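Local coordinates for protein terminal oxygenase component of carbazole (Janthinobacterium sp., PDB 7BUG) that catalyses, as the terminal oxygenase of a multicomponent dioxygenase, the angular dioxygenation of carbazole to a cis-hydrodiol that breaks down to 2'-aminobiphenyl-2,3-diol, at residues G24-W29 with L49-L54; P274-D279 with S319-M324. All coordinates share one frame; numbering follows the deposited sequence.

Contact 1: residues G24-W29 with L49-L54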
# COMPACT_ATOMS: atom_id res chain seq x y z
N GLY A 24 9.07 -10.46 17.23
CA GLY A 24 9.21 -10.77 18.65
C GLY A 24 9.70 -12.18 18.90
O GLY A 24 9.95 -12.96 17.97
N PHE A 25 9.73 -12.53 20.16
CA PHE A 25 10.25 -13.82 20.66
C PHE A 25 9.09 -14.72 21.01
O PHE A 25 8.25 -14.40 21.89
CB PHE A 25 11.18 -13.58 21.85
CG PHE A 25 12.38 -12.75 21.47
CD1 PHE A 25 13.25 -13.16 20.45
CD2 PHE A 25 12.70 -11.63 22.22
CE1 PHE A 25 14.41 -12.42 20.19
CE2 PHE A 25 13.87 -10.93 21.95
CZ PHE A 25 14.69 -11.29 20.91
N ARG A 26 9.08 -15.90 20.41
CA ARG A 26 8.12 -16.96 20.73
C ARG A 26 8.51 -17.59 22.07
O ARG A 26 9.66 -17.45 22.48
CB ARG A 26 8.02 -17.96 19.58
CG ARG A 26 6.86 -18.93 19.69
CD ARG A 26 6.82 -19.83 18.46
NE ARG A 26 5.65 -20.66 18.54
CZ ARG A 26 4.42 -20.24 18.24
NH1 ARG A 26 4.23 -19.06 17.64
NH2 ARG A 26 3.40 -21.06 18.41
N ASN A 27 7.55 -18.24 22.72
CA ASN A 27 7.75 -19.01 23.97
C ASN A 27 8.02 -18.07 25.15
O ASN A 27 8.81 -18.39 26.03
CB ASN A 27 8.84 -20.07 23.75
CG ASN A 27 8.49 -20.97 22.60
OD1 ASN A 27 7.40 -21.52 22.57
ND2 ASN A 27 9.36 -21.12 21.60
N HIS A 28 7.32 -16.91 25.21
CA HIS A 28 7.25 -16.04 26.38
C HIS A 28 5.80 -15.63 26.62
O HIS A 28 4.98 -15.73 25.70
CB HIS A 28 8.11 -14.77 26.22
CG HIS A 28 9.57 -14.97 26.05
ND1 HIS A 28 10.43 -14.87 27.11
CD2 HIS A 28 10.31 -15.25 24.97
CE1 HIS A 28 11.66 -15.10 26.63
NE2 HIS A 28 11.64 -15.31 25.34
N TRP A 29 5.54 -15.21 27.83
CA TRP A 29 4.31 -14.57 28.27
C TRP A 29 4.32 -13.11 27.82
O TRP A 29 5.33 -12.45 28.01
CB TRP A 29 4.19 -14.63 29.78
CG TRP A 29 3.98 -15.99 30.36
CD1 TRP A 29 4.92 -16.79 30.94
CD2 TRP A 29 2.72 -16.68 30.48
NE1 TRP A 29 4.34 -17.94 31.40
CE2 TRP A 29 3.00 -17.88 31.18
CE3 TRP A 29 1.41 -16.41 30.11
CZ2 TRP A 29 2.01 -18.81 31.45
CZ3 TRP A 29 0.42 -17.30 30.43
CH2 TRP A 29 0.72 -18.49 31.09
N LEU A 49 2.24 -11.27 18.15
CA LEU A 49 3.35 -11.92 17.40
C LEU A 49 2.87 -12.29 16.00
O LEU A 49 3.31 -13.31 15.44
CB LEU A 49 3.89 -13.13 18.18
CG LEU A 49 5.04 -12.86 19.15
CD1 LEU A 49 4.78 -11.78 20.14
CD2 LEU A 49 5.47 -14.16 19.83
N GLY A 50 1.95 -11.52 15.44
CA GLY A 50 1.42 -11.69 14.08
C GLY A 50 0.28 -12.65 13.97
O GLY A 50 -0.34 -12.78 12.86
N GLU A 51 -0.10 -13.30 15.06
CA GLU A 51 -1.16 -14.32 15.06
C GLU A 51 -2.46 -13.72 15.63
O GLU A 51 -2.47 -13.11 16.73
CB GLU A 51 -0.80 -15.50 15.98
CG GLU A 51 0.53 -16.15 15.65
CD GLU A 51 0.83 -17.47 16.34
OE1 GLU A 51 -0.12 -18.11 16.81
OE2 GLU A 51 2.01 -17.87 16.33
N ASN A 52 -3.56 -13.98 14.92
CA ASN A 52 -4.89 -13.52 15.38
C ASN A 52 -5.37 -14.54 16.42
O ASN A 52 -5.41 -15.75 16.10
CB ASN A 52 -5.95 -13.44 14.27
CG ASN A 52 -5.63 -12.32 13.28
OD1 ASN A 52 -5.38 -11.20 13.72
ND2 ASN A 52 -5.58 -12.64 12.01
N LEU A 53 -5.75 -14.05 17.59
CA LEU A 53 -6.20 -14.88 18.70
C LEU A 53 -7.58 -14.43 19.19
O LEU A 53 -7.96 -13.23 19.07
CB LEU A 53 -5.23 -14.74 19.86
CG LEU A 53 -3.76 -15.05 19.56
CD1 LEU A 53 -2.89 -14.87 20.79
CD2 LEU A 53 -3.57 -16.41 18.94
N LEU A 54 -8.27 -15.39 19.78
CA LEU A 54 -9.55 -15.13 20.47
C LEU A 54 -9.36 -15.47 21.94
O LEU A 54 -8.76 -16.52 22.24
CB LEU A 54 -10.65 -16.03 19.94
CG LEU A 54 -11.56 -15.46 18.88
CD1 LEU A 54 -12.58 -16.54 18.55
CD2 LEU A 54 -12.28 -14.19 19.34
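Arg26 and Glu51 form the charged half of this contact, a single salt bridge between a loop just ahead of strand 28-32 and the start of strand 51-58. NH1 of Arg26 donates to OE2 of Glu51 over 2.8 Å, with an N-H...O angle of 153°. The carboxylate comes to the edge of the guanidinium, and the two planes are nearly coplanar, 16° apart; NH1 meets OE2 nearly along the C-O bond direction, and OE2 lies in the guanidinium plane. CG of Arg26 stands anti to the backbone N (chi1 -168°), and the extended chain carries the guanidinium across to the carboxylate. The two side chains meet at about a right angle.

Both groups have further partners. NE of Arg26 pairs with Asp139, while its NH1 also reaches Gln377 and its NH2 the hydroxyl of Tyr124. OE1 of Glu51 is taken by Tyr124 and Lys66, so the phenol of Tyr124 links both ends of the bridge. Such a network holds the guanidinium in place and probably keeps the buried carboxylate ionised.

The apolar half belongs to Leu49, whose CB points at the loop. Its CD2 lies 3.5 Å from the carbonyl O of Phe25 and 4.0 Å from CA of Arg26, thus packing against backbone. Leu137 of strand 132-137 touches Leu49, Arg26 and Glu51 alike.

Strands 28-32 and 51-58 belong to one antiparallel sheet but are not neighbours in it; strands 132-137, 123-129 and 61-66 lie between them. Leu49 and Gly50 form the two-residue type I' turn of the β-hairpin of strands 44-48 and 51-58. The contact ties this hairpin turn, and the first residue of the strand after it, to the loop ahead of strand 28-32 at the end of the Rieske-domain β-sheet.

Contact 2: residues P274-D279 with S319-M324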
# COMPACT_ATOMS: atom_id res chain seq x y z
N PRO A 274 12.15 4.58 41.61
CA PRO A 274 10.72 4.83 41.61
C PRO A 274 10.34 5.73 40.43
O PRO A 274 11.16 6.42 39.88
CB PRO A 274 10.52 5.52 42.98
CG PRO A 274 11.78 6.29 43.21
CD PRO A 274 12.87 5.51 42.50
N PHE A 275 9.07 5.72 40.05
CA PHE A 275 8.52 6.57 38.97
C PHE A 275 7.03 6.38 38.90
O PHE A 275 6.60 5.25 39.12
CB PHE A 275 9.11 6.19 37.62
CG PHE A 275 9.05 7.33 36.64
CD1 PHE A 275 10.01 8.33 36.68
CD2 PHE A 275 8.01 7.41 35.73
CE1 PHE A 275 9.91 9.41 35.81
CE2 PHE A 275 7.92 8.50 34.86
CZ PHE A 275 8.87 9.49 34.94
N PRO A 276 6.18 7.40 38.63
CA PRO A 276 6.59 8.81 38.41
C PRO A 276 6.67 9.65 39.70
O PRO A 276 6.88 10.88 39.65
CB PRO A 276 5.42 9.28 37.54
CG PRO A 276 4.24 8.58 38.17
CD PRO A 276 4.77 7.18 38.34
N ASN A 277 6.59 8.97 40.84
CA ASN A 277 6.66 9.54 42.22
C ASN A 277 7.50 8.61 43.08
O ASN A 277 7.65 7.42 42.77
CB ASN A 277 5.25 9.80 42.74
CG ASN A 277 5.19 10.90 43.78
OD1 ASN A 277 5.71 11.99 43.54
ND2 ASN A 277 4.59 10.61 44.92
N PRO A 278 8.17 9.09 44.16
CA PRO A 278 9.08 8.24 44.92
C PRO A 278 8.46 7.01 45.58
O PRO A 278 9.23 6.17 45.99
CB PRO A 278 9.71 9.22 45.94
CG PRO A 278 9.65 10.54 45.20
CD PRO A 278 8.28 10.51 44.57
N ASP A 279 7.12 6.92 45.66
CA ASP A 279 6.35 5.88 46.37
C ASP A 279 5.82 4.83 45.38
O ASP A 279 5.11 3.87 45.80
CB ASP A 279 5.23 6.55 47.17
CG ASP A 279 4.18 7.23 46.29
OD1 ASP A 279 4.57 7.79 45.26
OD2 ASP A 279 2.97 7.16 46.63
N SER A 319 -6.73 10.64 38.82
CA SER A 319 -6.79 12.12 38.94
C SER A 319 -5.45 12.71 38.53
O SER A 319 -5.43 13.81 38.04
CB SER A 319 -7.20 12.54 40.33
OG SER A 319 -6.16 12.40 41.29
N LYS A 320 -4.34 12.00 38.75
CA LYS A 320 -3.01 12.62 38.62
C LYS A 320 -2.11 11.74 37.75
O LYS A 320 -1.61 12.26 36.78
CB LYS A 320 -2.38 12.88 39.98
CG LYS A 320 -1.03 13.57 39.92
CD LYS A 320 -0.77 14.48 41.11
CE LYS A 320 -1.88 15.49 41.37
NZ LYS A 320 -1.97 15.85 42.81
N TRP A 321 -1.82 10.50 38.15
CA TRP A 321 -0.64 9.81 37.57
C TRP A 321 -0.90 9.37 36.12
O TRP A 321 0.07 9.38 35.32
CB TRP A 321 -0.17 8.67 38.46
CG TRP A 321 0.16 9.11 39.85
CD1 TRP A 321 -0.40 8.65 41.00
CD2 TRP A 321 1.05 10.15 40.24
NE1 TRP A 321 0.11 9.31 42.08
CE2 TRP A 321 1.02 10.23 41.65
CE3 TRP A 321 1.88 11.02 39.54
CZ2 TRP A 321 1.78 11.14 42.37
CZ3 TRP A 321 2.66 11.90 40.25
CH2 TRP A 321 2.60 11.96 41.64
N LYS A 322 -2.10 8.91 35.80
CA LYS A 322 -2.43 8.51 34.42
C LYS A 322 -2.34 9.74 33.50
O LYS A 322 -1.63 9.71 32.50
CB LYS A 322 -3.76 7.77 34.34
CG LYS A 322 -4.18 7.45 32.92
CD LYS A 322 -5.36 6.53 32.87
CE LYS A 322 -5.94 6.40 31.48
NZ LYS A 322 -7.31 5.83 31.53
N PRO A 323 -3.06 10.86 33.74
CA PRO A 323 -3.00 11.97 32.79
C PRO A 323 -1.64 12.68 32.81
O PRO A 323 -1.22 13.12 31.74
CB PRO A 323 -4.17 12.89 33.22
CG PRO A 323 -4.41 12.54 34.66
CD PRO A 323 -4.07 11.07 34.79
N MET A 324 -0.98 12.80 33.95
CA MET A 324 0.24 13.63 34.06
C MET A 324 1.46 12.85 33.55
O MET A 324 2.36 13.45 32.95
CB MET A 324 0.50 14.05 35.49
CG MET A 324 1.45 15.20 35.58
SD MET A 324 1.63 15.71 37.32
CE MET A 324 3.24 16.47 37.30
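The indole of Trp321 is approached at its six-membered ring by Pro276 and Asn277, both coming in obliquely. CG of Pro276 is 3.7 Å from CE3 of Trp321, an apolar contact at the ring atom next to the fusion carbon CD2. Further out, CG of Asn277 lies 3.5 Å from CH2 of Trp321, and its CB and amide atoms lie near CH2 and CZ2. The amide plane is tilted 29° from the indole. CG of Lys320, the preceding residue of the helix, sits 3.9 Å above one face of the Trp321 ring, offset toward the rim.

With CG of Trp321 anti to the carbonyl carbon (chi1 -57°), the indole reaches out from the helix and meets the loop with its six-membered ring. At the pyrrole end NE1 donates to OE1 of Glu316, five residues earlier in the helix.

The Asn277 amide is gripped at both ends. ND2 donates to OD1 of Asp279 over 2.8 Å, from above the carboxylate plane, while OD1 of Asn277 accepts from Asn196 and Lys256. These bonds fix the amide beside the indole. A cis peptide precedes Pro276, whose ring also touches Leu192, Leu300 and Ala325.

Trp321 thus packs helix 307-327, which follows strand 293-303, against the connection between strands 269-273 and 281-288, within the helix-grip (Bet v 1-like) fold of the catalytic domain.

The two contacts sit on opposite sides of the chain's centre, 30 Å apart between centres and about 21 Å between nearest atoms, and do not touch. Contact 1 closes before contact 2 opens along the sequence. The first lies where the Rieske domain, whose cluster ligands are Cys69, His71, Cys90 and His93, meets the catalytic domain: Leu49 and Gly50 bond to the backbone of Pro288 and Ile289. It is away from the annotated sites. In contact 2 the side chain of Pro276 is about 11 Å from that of His187, which binds the mononuclear iron with His183 and Asp333. Contact 1 thus lies at the border of the two iron-carrying domains, contact 2 within the catalytic one.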